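Local coordinates for glycosyl hydrolases family 31 family protein (Aspergillus niger, PDB 6DRU), which hydrolyses xyloglucan oligosaccharides, releasing alpha-xylose from the glucose at their non-reducing end, as a family 31 glycoside hydrolase, at residues 12-15 and 16-19; 38-41 and 42-45; 115-118 and 119-122; 429-432 and 433-436; 234-238 and 239-243. All blocks are in the same frame, centred on the assembly; numbering follows the deposited sequence.

Contact 1. Residues 12-15 and 16-19; sequences IQHG and FETI
His14 and Glu17 stand next to each other on one face of an antiparallel beta hairpin, strands 10-14 and 17-23 of a mixed sheet, at its type II' turn. Gly15 takes the positive phi (64°) of the turn's first corner. Ile12 with Ile19 and His14 with Glu17 are hydrogen-bonded pairs, and Gln13 with Thr18 is the non-hydrogen-bonded pair between them. On the face carrying Gln13 and Thr18, the Gln13 amide bends back over the turn. Its NE2 donates to Gly15 O at 2.7 Å, almost in the amide plane, while OE1 accepts from Thr18 OG1 at 3.0 Å, so both ends of the amide are held. Ile12, His14, Glu17 and Ile19 share the other face. There Arg124 forms a salt bridge with Glu17, Tyr126 bonds the second carboxylate oxygen, and Ser417 of the second subunit takes the far nitrogen of His14. Glu17 CG lies between its backbone N and carbonyl carbon (chi1 70°) and the chain then extends, carrying the carboxylate to the imidazole. The two planes are 41° apart, and His14 ND1 donates within its ring plane to the anti lone pair of Glu17 OE2, 2.8 Å away.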
loop_
_atom_site.group_PDB
_atom_site.type_symbol
_atom_site.label_atom_id
_atom_site.label_comp_id
_atom_site.label_asym_id
_atom_site.label_seq_id
_atom_site.Cartn_x
_atom_site.Cartn_y
_atom_site.Cartn_z
ATOM N N ILE A 12 7.590 2.971 29.945
ATOM C CA ILE A 12 8.936 2.734 29.441
ATOM C C ILE A 12 9.086 3.439 28.102
ATOM O O ILE A 12 8.224 3.312 27.224
ATOM C CB ILE A 12 9.223 1.228 29.300
ATOM C CG1 ILE A 12 9.039 0.520 30.643
ATOM C CG2 ILE A 12 10.626 0.999 28.764
ATOM C CD1 ILE A 12 9.158 -0.982 30.554
ATOM N N GLN A 13 10.175 4.186 27.946
ATOM C CA GLN A 13 10.520 4.820 26.677
ATOM C C GLN A 13 11.659 4.015 26.060
ATOM O O GLN A 13 12.829 4.213 26.398
ATOM C CB GLN A 13 10.906 6.281 26.885
ATOM C CG GLN A 13 11.026 7.076 25.596
ATOM C CD GLN A 13 9.721 7.132 24.826
ATOM O OE1 GLN A 13 8.671 7.455 25.383
ATOM N NE2 GLN A 13 9.779 6.809 23.539
ATOM N N HIS A 14 11.314 3.108 25.152
ATOM C CA HIS A 14 12.272 2.203 24.522
ATOM C C HIS A 14 12.451 2.655 23.076
ATOM O O HIS A 14 11.764 2.180 22.172
ATOM C CB HIS A 14 11.782 0.762 24.606
ATOM C CG HIS A 14 12.704 -0.228 23.967
ATOM N ND1 HIS A 14 12.263 -1.191 23.085
ATOM C CD2 HIS A 14 14.040 -0.411 24.087
ATOM C CE1 HIS A 14 13.289 -1.922 22.687
ATOM N NE2 HIS A 14 14.379 -1.470 23.281
ATOM N N GLY A 15 13.395 3.565 22.860
ATOM C CA GLY A 15 13.523 4.160 21.541
ATOM C C GLY A 15 12.275 4.958 21.213
ATOM O O GLY A 15 11.795 5.763 22.019
ATOM N N PHE A 16 11.724 4.729 20.021
ATOM C CA PHE A 16 10.529 5.449 19.605
ATOM C C PHE A 16 9.235 4.814 20.100
ATOM O O PHE A 16 8.170 5.414 19.924
ATOM C CB PHE A 16 10.486 5.572 18.078
ATOM C CG PHE A 16 10.579 4.259 17.352
ATOM C CD1 PHE A 16 9.463 3.454 17.196
ATOM C CD2 PHE A 16 11.779 3.841 16.805
ATOM C CE1 PHE A 16 9.550 2.254 16.523
ATOM C CE2 PHE A 16 11.869 2.641 16.129
ATOM C CZ PHE A 16 10.753 1.848 15.988
ATOM N N GLU A 17 9.289 3.631 20.706
ATOM C CA GLU A 17 8.089 2.961 21.185
ATOM C C GLU A 17 7.917 3.188 22.681
ATOM O O GLU A 17 8.891 3.184 23.441
ATOM C CB GLU A 17 8.123 1.460 20.873
ATOM C CG GLU A 17 9.126 0.649 21.676
ATOM C CD GLU A 17 8.813 -0.837 21.676
ATOM O OE1 GLU A 17 7.638 -1.203 21.455
ATOM O OE2 GLU A 17 9.746 -1.639 21.897
ATOM N N THR A 18 6.672 3.411 23.093
ATOM C CA THR A 18 6.317 3.619 24.490
ATOM C C THR A 18 5.481 2.440 24.969
ATOM O O THR A 18 4.516 2.054 24.303
ATOM C CB THR A 18 5.540 4.924 24.669
ATOM O OG1 THR A 18 6.307 6.015 24.142
ATOM C CG2 THR A 18 5.256 5.178 26.141
ATOM N N ILE A 19 5.843 1.880 26.121
ATOM C CA ILE A 19 5.125 0.756 26.714
ATOM C C ILE A 19 4.603 1.194 28.074
ATOM O O ILE A 19 5.383 1.602 28.944
ATOM C CB ILE A 19 6.006 -0.497 26.850
ATOM C CG1 ILE A 19 6.607 -0.901 25.500
ATOM C CG2 ILE A 19 5.199 -1.644 27.435
ATOM C CD1 ILE A 19 8.017 -0.397 25.281
#

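Contact 2. Residues 38-41 and 42-45; sequences PPSG and NEIS
Glu43 reaches back along the chain to Ser40 and Gly41, and its carboxylate grips two successive amides in the loop between strands 28-35 and 66-68. The close-knit part is the carboxylate itself. The Glu43 side chain is folded at its second torsion (chi2 87°), which brings both oxygens to two successive backbone N-H groups. Ser40 N donates to the syn lone pair of Glu43 OE2 at 2.9 Å, and Gly41 N donates to Glu43 OE1 at 3.0 Å, also from the syn side but 26° out of the carboxylate plane. Neither bond is straight. The two together nevertheless fix the rotation of the group, and Thr214 bonds OE2 as a further partner. Pro39 lies next to the same oxygen, its CB 3.8 Å from Glu43 OE2. At Gly41 the backbone turns with positive phi, a conformation that suits glycine.

The looser side belongs to Asn42, an exposed residue whose amide lies against the Ser40 methylene. Asn42 ND2 is 3.3 Å from Ser40 CB, a contact with carbon and not a polar bond. Ser40 and Asn42 also pack against Asn42 and Ser40 of the third subunit, so the same two residues meet one another reciprocally across the interface.

The loop is laid against its neighbours: Pro39 packs on Trp34 of strand 28-35 and on Leu215, just before strand 216-222, while Ile44 touches Leu438, just ahead of helix 439-455.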
loop_
_atom_site.group_PDB
_atom_site.type_symbol
_atom_site.label_atom_id
_atom_site.label_comp_id
_atom_site.label_asym_id
_atom_site.label_seq_id
_atom_site.Cartn_x
_atom_site.Cartn_y
_atom_site.Cartn_z
ATOM N N PRO A 38 1.292 9.064 19.830
ATOM C CA PRO A 38 0.532 8.653 21.016
ATOM C C PRO A 38 -0.869 8.206 20.639
ATOM O O PRO A 38 -1.354 8.518 19.540
ATOM C CB PRO A 38 0.499 9.929 21.873
ATOM C CG PRO A 38 1.608 10.781 21.344
ATOM C CD PRO A 38 1.664 10.484 19.882
ATOM N N PRO A 39 -1.552 7.474 21.520
ATOM C CA PRO A 39 -2.903 7.003 21.193
ATOM C C PRO A 39 -3.861 8.163 20.974
ATOM O O PRO A 39 -3.829 9.165 21.690
ATOM C CB PRO A 39 -3.298 6.174 22.421
ATOM C CG PRO A 39 -2.007 5.797 23.062
ATOM C CD PRO A 39 -1.077 6.941 22.808
ATOM N N SER A 40 -4.711 8.020 19.953
ATOM C CA SER A 40 -5.723 9.033 19.678
ATOM C C SER A 40 -6.677 9.208 20.853
ATOM O O SER A 40 -7.194 10.309 21.075
ATOM C CB SER A 40 -6.506 8.661 18.420
ATOM O OG SER A 40 -5.650 8.132 17.421
ATOM N N GLY A 41 -6.923 8.142 21.611
ATOM C CA GLY A 41 -7.940 8.143 22.635
ATOM C C GLY A 41 -9.292 7.651 22.172
ATOM O O GLY A 41 -10.166 7.402 23.011
ATOM N N ASN A 42 -9.488 7.501 20.861
ATOM C CA ASN A 42 -10.729 6.989 20.298
ATOM C C ASN A 42 -10.603 5.546 19.829
ATOM O O ASN A 42 -11.411 5.094 19.010
ATOM C CB ASN A 42 -11.194 7.882 19.144
ATOM C CG ASN A 42 -10.110 8.111 18.106
ATOM O OD1 ASN A 42 -9.679 7.182 17.419
ATOM N ND2 ASN A 42 -9.675 9.359 17.972
ATOM N N GLU A 43 -9.601 4.818 20.316
ATOM C CA GLU A 43 -9.485 3.406 19.985
ATOM C C GLU A 43 -10.617 2.617 20.633
ATOM O O GLU A 43 -11.142 2.988 21.687
ATOM C CB GLU A 43 -8.132 2.856 20.441
ATOM C CG GLU A 43 -6.941 3.345 19.627
ATOM C CD GLU A 43 -6.380 4.663 20.129
ATOM O OE1 GLU A 43 -6.832 5.136 21.196
ATOM O OE2 GLU A 43 -5.484 5.225 19.460
ATOM N N ILE A 44 -10.986 1.511 19.994
ATOM C CA ILE A 44 -12.072 0.661 20.469
ATOM C C ILE A 44 -11.510 -0.349 21.460
ATOM O O ILE A 44 -10.547 -1.064 21.158
ATOM C CB ILE A 44 -12.784 -0.042 19.299
ATOM C CG1 ILE A 44 -13.620 0.953 18.483
ATOM C CG2 ILE A 44 -13.649 -1.186 19.808
ATOM C CD1 ILE A 44 -12.846 1.752 17.470
ATOM N N SER A 45 -12.113 -0.405 22.645
ATOM C CA SER A 45 -11.678 -1.281 23.722
ATOM C C SER A 45 -12.858 -2.119 24.185
ATOM O O SER A 45 -14.000 -1.651 24.191
ATOM C CB SER A 45 -11.108 -0.487 24.906
ATOM O OG SER A 45 -10.732 -1.350 25.966
#

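Contact 3. Residues 115-118 and 119-122; sequences YAPL and KSLN. With MAN (alpha-D-mannopyranose), chain I.
Ser120 folds back against Pro117, bringing its CB and OG to the proline ring while the same hydroxyl lies 3.1 Å from Pro117 O. Among the apolar contacts, Ser120 CB sits 3.6 Å from Pro117 CG. The proline in turn lies on the Tyr115 ring, with Pro117 CD 3.7 Å above the ring plane and over its centre. Tyr115 has CG anti to the backbone N (chi1 -176°), which swings the ring beneath that proline. Leu118 and Lys119 run alongside each other and point the same way, Leu118 CG meeting the aliphatic Lys119 CE at 3.8 Å; beyond it the ammonium group forms a salt bridge with Glu404 of the second subunit.

All of this belongs to the irregular loop joining strand 108-113 to strand 124-127, whose two arms double back on each other with waters between them. One water donates to both Tyr115 O and Leu121 O, bridging the arms, and lies at the edge of the tyrosine ring. A second donates to Leu118 O and accepts from Ser120 N, spanning the bend.

Sugar contacts come from the backbone of the first arm. Ala116 N donates to O4 of a mannose of the attached glycan at 3.2 Å, and the mannose O3 makes a weak bond to Ala116 O. Asn113 OD1 and Glu114 O are hydrogen-bonded to the same mannose.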
loop_
_atom_site.group_PDB
_atom_site.type_symbol
_atom_site.label_atom_id
_atom_site.label_comp_id
_atom_site.label_asym_id
_atom_site.label_seq_id
_atom_site.Cartn_x
_atom_site.Cartn_y
_atom_site.Cartn_z
ATOM N N TYR A 115 8.796 -13.354 23.756
ATOM C CA TYR A 115 9.646 -14.306 23.053
ATOM C C TYR A 115 10.858 -13.603 22.458
ATOM O O TYR A 115 10.790 -13.074 21.344
ATOM C CB TYR A 115 8.856 -15.025 21.959
ATOM C CG TYR A 115 9.640 -16.098 21.240
ATOM C CD1 TYR A 115 9.849 -17.340 21.824
ATOM C CD2 TYR A 115 10.169 -15.870 19.978
ATOM C CE1 TYR A 115 10.565 -18.327 21.169
ATOM C CE2 TYR A 115 10.887 -16.851 19.316
ATOM C CZ TYR A 115 11.081 -18.076 19.916
ATOM O OH TYR A 115 11.793 -19.053 19.259
ATOM N N ALA A 116 11.968 -13.590 23.189
ATOM C CA ALA A 116 13.198 -12.937 22.739
ATOM C C ALA A 116 14.409 -13.764 23.148
ATOM O O ALA A 116 15.185 -13.374 24.028
ATOM C CB ALA A 116 13.290 -11.515 23.296
ATOM N N PRO A 117 14.611 -14.929 22.512
ATOM C CA PRO A 117 15.914 -15.597 22.621
ATOM C C PRO A 117 16.987 -14.804 21.892
ATOM O O PRO A 117 16.689 -13.767 21.290
ATOM C CB PRO A 117 15.669 -16.967 21.974
ATOM C CG PRO A 117 14.500 -16.768 21.091
ATOM C CD PRO A 117 13.642 -15.739 21.753
ATOM N N LEU A 118 18.236 -15.274 21.949
ATOM C CA LEU A 118 19.348 -14.500 21.401
ATOM C C LEU A 118 19.114 -14.161 19.935
ATOM O O LEU A 118 19.225 -12.999 19.529
ATOM C CB LEU A 118 20.657 -15.269 21.570
ATOM C CG LEU A 118 21.922 -14.465 21.271
ATOM C CD1 LEU A 118 22.051 -13.320 22.259
ATOM C CD2 LEU A 118 23.153 -15.354 21.304
ATOM N N LYS A 119 18.779 -15.161 19.129
ATOM C CA LYS A 119 18.516 -14.973 17.706
ATOM C C LYS A 119 17.018 -15.144 17.480
ATOM O O LYS A 119 16.508 -16.268 17.459
ATOM C CB LYS A 119 19.327 -15.956 16.868
ATOM C CG LYS A 119 20.799 -16.005 17.238
ATOM C CD LYS A 119 21.527 -14.779 16.730
ATOM C CE LYS A 119 22.755 -14.481 17.567
ATOM N NZ LYS A 119 23.536 -13.348 17.001
ATOM N N SER A 120 16.322 -14.025 17.303
ATOM C CA SER A 120 14.884 -14.024 17.076
ATOM C C SER A 120 14.460 -12.619 16.681
ATOM O O SER A 120 15.162 -11.640 16.952
ATOM C CB SER A 120 14.112 -14.477 18.320
ATOM O OG SER A 120 14.228 -13.524 19.364
ATOM N N LEU A 121 13.293 -12.531 16.051
ATOM C CA LEU A 121 12.750 -11.234 15.692
ATOM C C LEU A 121 12.270 -10.503 16.941
ATOM O O LEU A 121 12.082 -11.095 18.010
ATOM C CB LEU A 121 11.604 -11.388 14.691
ATOM C CG LEU A 121 11.914 -12.228 13.449
ATOM C CD1 LEU A 121 10.631 -12.758 12.812
ATOM C CD2 LEU A 121 12.734 -11.431 12.445
ATOM N N ASN A 122 12.080 -9.199 16.797
ATOM C CA ASN A 122 11.693 -8.381 17.935
ATOM C C ASN A 122 10.314 -8.808 18.428
ATOM O O ASN A 122 9.375 -8.905 17.625
ATOM C CB ASN A 122 11.689 -6.902 17.559
ATOM C CG ASN A 122 11.728 -5.996 18.772
ATOM O OD1 ASN A 122 10.728 -5.834 19.470
ATOM N ND2 ASN A 122 12.889 -5.405 19.035
HETATM C C1 MAN I . 14.283 -17.161 28.094
HETATM C C2 MAN I . 14.546 -15.758 27.593
HETATM C C3 MAN I . 13.299 -15.224 26.918
HETATM C C4 MAN I . 12.788 -16.215 25.897
HETATM C C5 MAN I . 12.693 -17.594 26.515
HETATM C C6 MAN I . 12.243 -18.579 25.459
HETATM O O2 MAN I . 15.613 -15.779 26.674
HETATM O O3 MAN I . 13.597 -14.008 26.275
HETATM O O4 MAN I . 11.512 -15.815 25.461
HETATM O O5 MAN I . 13.953 -17.986 27.005
HETATM O O6 MAN I . 13.362 -19.000 24.712
HETATM O O HOH W 1 9.557 -12.901 18.410
HETATM O O HOH W 2 17.929 -11.316 17.757
#

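Contact 4. Residues 429-432 and 433-436; sequences AGTQ and LSVG
A capping box opens the short helix 432-435 in the TIM-barrel domain of this family 31 enzyme: Thr431 is the N-cap and Ser434 its partner. The stronger arm of the box runs from Thr431 N to Ser434 OG, at 2.8 Å with an N-H...O angle of 153°. The return arm, Ser434 N to Thr431 OG1, is weak at 3.4 Å. Both hydroxyls sit between their own backbone N and carbonyl carbon (chi1 64° for Thr431 and 60° for Ser434), which turns them in toward the opposite amide. The stronger partner of Thr431 OG1 lies across a subunit boundary, Pro131 O of the third subunit, so the cap residue also takes part in the assembly.

The helix itself is hardly more than a turn. Val435 N donates to Thr431 O at 2.9 Å, and a weak bond from Gly436 N to Gln432 O follows. Gln432 points away from the segment 433-436; its amide bonds Glu196 through NE2 and Tyr427 through OE1, tying the start of the helix to the chain around it.

Gly430 takes backbone angles that favour glycine, and its CA passes 3.7 Å from Ser434 OG. Val435 packs on the incoming chain: Val435 CG1 lies 3.7 Å from Gly430 N, and Val435 CG2 touches Ala429 CB at 4.0 Å.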
loop_
_atom_site.group_PDB
_atom_site.type_symbol
_atom_site.label_atom_id
_atom_site.label_comp_id
_atom_site.label_asym_id
_atom_site.label_seq_id
_atom_site.Cartn_x
_atom_site.Cartn_y
_atom_site.Cartn_z
ATOM N N ALA A 429 -15.941 3.391 12.107
ATOM C CA ALA A 429 -14.947 3.211 13.154
ATOM C C ALA A 429 -13.597 2.761 12.614
ATOM O O ALA A 429 -12.663 2.572 13.397
ATOM C CB ALA A 429 -15.452 2.201 14.191
ATOM N N GLY A 430 -13.475 2.586 11.310
ATOM C CA GLY A 430 -12.247 2.117 10.706
ATOM C C GLY A 430 -12.563 1.308 9.466
ATOM O O GLY A 430 -13.633 1.442 8.881
ATOM N N THR A 431 -11.610 0.476 9.072
ATOM C CA THR A 431 -11.806 -0.448 7.968
ATOM C C THR A 431 -12.028 -1.855 8.507
ATOM O O THR A 431 -11.909 -2.116 9.706
ATOM C CB THR A 431 -10.611 -0.427 7.009
ATOM O OG1 THR A 431 -9.439 -0.896 7.690
ATOM C CG2 THR A 431 -10.369 0.984 6.496
ATOM N N GLN A 432 -12.378 -2.766 7.597
ATOM C CA GLN A 432 -12.560 -4.161 7.988
ATOM C C GLN A 432 -11.284 -4.734 8.595
ATOM O O GLN A 432 -11.341 -5.523 9.545
ATOM C CB GLN A 432 -13.002 -4.988 6.781
ATOM C CG GLN A 432 -13.198 -6.465 7.075
ATOM C CD GLN A 432 -14.385 -6.729 7.978
ATOM O OE1 GLN A 432 -15.310 -5.923 8.057
ATOM N NE2 GLN A 432 -14.364 -7.864 8.665
ATOM N N LEU A 433 -10.121 -4.346 8.065
ATOM C CA LEU A 433 -8.863 -4.878 8.582
ATOM C C LEU A 433 -8.493 -4.278 9.933
ATOM O O LEU A 433 -7.774 -4.913 10.712
ATOM C CB LEU A 433 -7.737 -4.640 7.575
ATOM C CG LEU A 433 -7.816 -5.486 6.304
ATOM C CD1 LEU A 433 -6.515 -5.414 5.520
ATOM C CD2 LEU A 433 -8.162 -6.921 6.650
ATOM N N SER A 434 -8.962 -3.066 10.231
ATOM C CA SER A 434 -8.555 -2.374 11.448
ATOM C C SER A 434 -9.564 -2.475 12.585
ATOM O O SER A 434 -9.174 -2.322 13.747
ATOM C CB SER A 434 -8.289 -0.893 11.152
ATOM O OG SER A 434 -9.451 -0.254 10.649
ATOM N N VAL A 435 -10.838 -2.728 12.288
ATOM C CA VAL A 435 -11.882 -2.658 13.305
ATOM C C VAL A 435 -12.970 -3.686 13.006
ATOM O O VAL A 435 -14.017 -3.712 13.665
ATOM C CB VAL A 435 -12.451 -1.227 13.394
ATOM C CG1 VAL A 435 -13.501 -0.981 12.318
ATOM C CG2 VAL A 435 -13.006 -0.943 14.784
ATOM N N GLY A 436 -12.715 -4.560 12.025
ATOM C CA GLY A 436 -13.752 -5.459 11.537
ATOM C C GLY A 436 -14.342 -6.369 12.597
ATOM O O GLY A 436 -15.536 -6.679 12.556
#

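Contact 5. Residues 234-238 and 239-243; sequences RISAL and TGRAP
Ser236 and Thr239 both carry their hydroxyls between the backbone N and the carbonyl carbon (chi1 57° and 64°), which turns each oxygen back toward the helix backbone. Arg241 reaches Ser236 by bending at its second torsion (chi2 -81°), so that its guanidinium folds back along the helix. Arg241 NE then donates to Ser236 OG at 2.8 Å, nearly straight, with the oxygen lying in the guanidinium plane. That hydroxyl has Gln232 O and Gln233 O, one turn earlier, as acceptors for its one proton. Arg241 NH2 forms a salt bridge with Glu53 and also bonds Gln233 O, so the guanidinium has several partners. The same NH2 comes within 3.8 Å of Ala237 CB.

These bonds gather at the C-terminal end of helix 228-239, where the chain leaves toward strand 252-254. Gly240 is the first residue to depart from helical angles, with positive phi, and its N still donates to Ser236 O at 2.8 Å.

Just before it, Ile235 O takes two donors from one residue: Thr239 N arrives at 2.9 Å nearly in line with the carbonyl, whereas Thr239 OG1, also at 2.9 Å, stands above the carbonyl plane. Gln477 meets that threonine hydroxyl as well as Gly240 O. Ile235 and Thr239 run side by side, Ile235 CG2 4.0 Å from Thr239 OG1, and Ile235 and Leu238 pack on strands 176-183, 187-191 and 216-222.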
loop_
_atom_site.group_PDB
_atom_site.type_symbol
_atom_site.label_atom_id
_atom_site.label_comp_id
_atom_site.label_asym_id
_atom_site.label_seq_id
_atom_site.Cartn_x
_atom_site.Cartn_y
_atom_site.Cartn_z
ATOM N N ARG A 234 -12.161 -13.508 36.680
ATOM C CA ARG A 234 -11.371 -12.343 36.299
ATOM C C ARG A 234 -11.682 -11.891 34.877
ATOM O O ARG A 234 -11.749 -10.685 34.611
ATOM C CB ARG A 234 -9.883 -12.656 36.443
ATOM C CG ARG A 234 -9.478 -13.146 37.824
ATOM C CD ARG A 234 -9.361 -12.002 38.815
ATOM N NE ARG A 234 -8.899 -12.460 40.123
ATOM C CZ ARG A 234 -9.700 -12.724 41.149
ATOM N NH1 ARG A 234 -11.012 -12.578 41.024
ATOM N NH2 ARG A 234 -9.191 -13.134 42.302
ATOM N N ILE A 235 -11.867 -12.839 33.955
ATOM C CA ILE A 235 -12.171 -12.489 32.570
ATOM C C ILE A 235 -13.494 -11.739 32.494
ATOM O O ILE A 235 -13.612 -10.715 31.811
ATOM C CB ILE A 235 -12.184 -13.749 31.686
ATOM C CG1 ILE A 235 -10.784 -14.357 31.588
ATOM C CG2 ILE A 235 -12.723 -13.429 30.300
ATOM C CD1 ILE A 235 -10.760 -15.729 30.947
ATOM N N SER A 236 -14.511 -12.239 33.200
ATOM C CA SER A 236 -15.816 -11.586 33.190
ATOM C C SER A 236 -15.763 -10.219 33.861
ATOM O O SER A 236 -16.476 -9.300 33.444
ATOM C CB SER A 236 -16.854 -12.475 33.873
ATOM O OG SER A 236 -16.468 -12.786 35.202
ATOM N N ALA A 237 -14.936 -10.064 34.896
ATOM C CA ALA A 237 -14.761 -8.752 35.507
ATOM C C ALA A 237 -14.056 -7.777 34.575
ATOM O O ALA A 237 -14.210 -6.562 34.733
ATOM C CB ALA A 237 -13.982 -8.873 36.815
ATOM N N LEU A 238 -13.290 -8.281 33.609
ATOM C CA LEU A 238 -12.606 -7.421 32.655
ATOM C C LEU A 238 -13.474 -7.084 31.453
ATOM O O LEU A 238 -13.476 -5.938 30.996
ATOM C CB LEU A 238 -11.314 -8.088 32.177
ATOM C CG LEU A 238 -10.132 -8.063 33.145
ATOM C CD1 LEU A 238 -9.096 -9.093 32.736
ATOM C CD2 LEU A 238 -9.520 -6.676 33.204
ATOM N N THR A 239 -14.230 -8.056 30.939
ATOM C CA THR A 239 -14.921 -7.899 29.669
ATOM C C THR A 239 -16.438 -7.873 29.781
ATOM O O THR A 239 -17.104 -7.509 28.806
ATOM C CB THR A 239 -14.511 -9.025 28.710
ATOM O OG1 THR A 239 -14.940 -10.283 29.242
ATOM C CG2 THR A 239 -13.003 -9.045 28.554
ATOM N N GLY A 240 -17.006 -8.241 30.927
ATOM C CA GLY A 240 -18.445 -8.165 31.084
ATOM C C GLY A 240 -19.073 -9.303 31.862
ATOM O O GLY A 240 -18.764 -10.478 31.637
ATOM N N ARG A 241 -19.961 -8.956 32.789
ATOM C CA ARG A 241 -20.744 -9.922 33.545
ATOM C C ARG A 241 -22.120 -10.055 32.908
ATOM O O ARG A 241 -22.822 -9.055 32.721
ATOM C CB ARG A 241 -20.875 -9.496 35.008
ATOM C CG ARG A 241 -19.598 -9.640 35.820
ATOM C CD ARG A 241 -19.393 -11.075 36.281
ATOM N NE ARG A 241 -18.088 -11.264 36.906
ATOM C CZ ARG A 241 -17.763 -10.802 38.109
ATOM N NH1 ARG A 241 -18.651 -10.118 38.819
ATOM N NH2 ARG A 241 -16.551 -11.020 38.602
ATOM N N ALA A 242 -22.497 -11.286 32.571
ATOM C CA ALA A 242 -23.742 -11.508 31.856
ATOM C C ALA A 242 -24.939 -11.096 32.711
ATOM O O ALA A 242 -24.888 -11.157 33.943
ATOM C CB ALA A 242 -23.873 -12.974 31.456
ATOM N N PRO A 243 -26.025 -10.674 32.083
ATOM C CA PRO A 243 -27.252 -10.359 32.818
ATOM C C PRO A 243 -28.030 -11.631 33.142
ATOM O O PRO A 243 -27.664 -12.736 32.746
ATOM C CB PRO A 243 -28.016 -9.470 31.838
ATOM C CG PRO A 243 -27.567 -9.946 30.498
ATOM C CD PRO A 243 -26.131 -10.341 30.652
#

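Contacts 1, 4 and 5 are largely buried, whereas contacts 2 and 3 lie in surface loops. Contacts 1 and 5 meet different strands of one mixed sheet, the first as its hairpin and the fifth as a helix packed on it. Contacts 2 and 4 touch directly, Ile44 CD1 lying 3.8 Å from Val435 CG2, and both also meet the third subunit. Contacts 1 and 3, about 18 Å apart between centres, both reach the second subunit. Hydroxyl bonds mark a helix start in contact 4 and a helix end in contact 5; carboxylates bond an imidazole in contact 1 and backbone amides in contact 2; contact 3 relies on waters and sugar. Contact 5 alone touches no other protein chain.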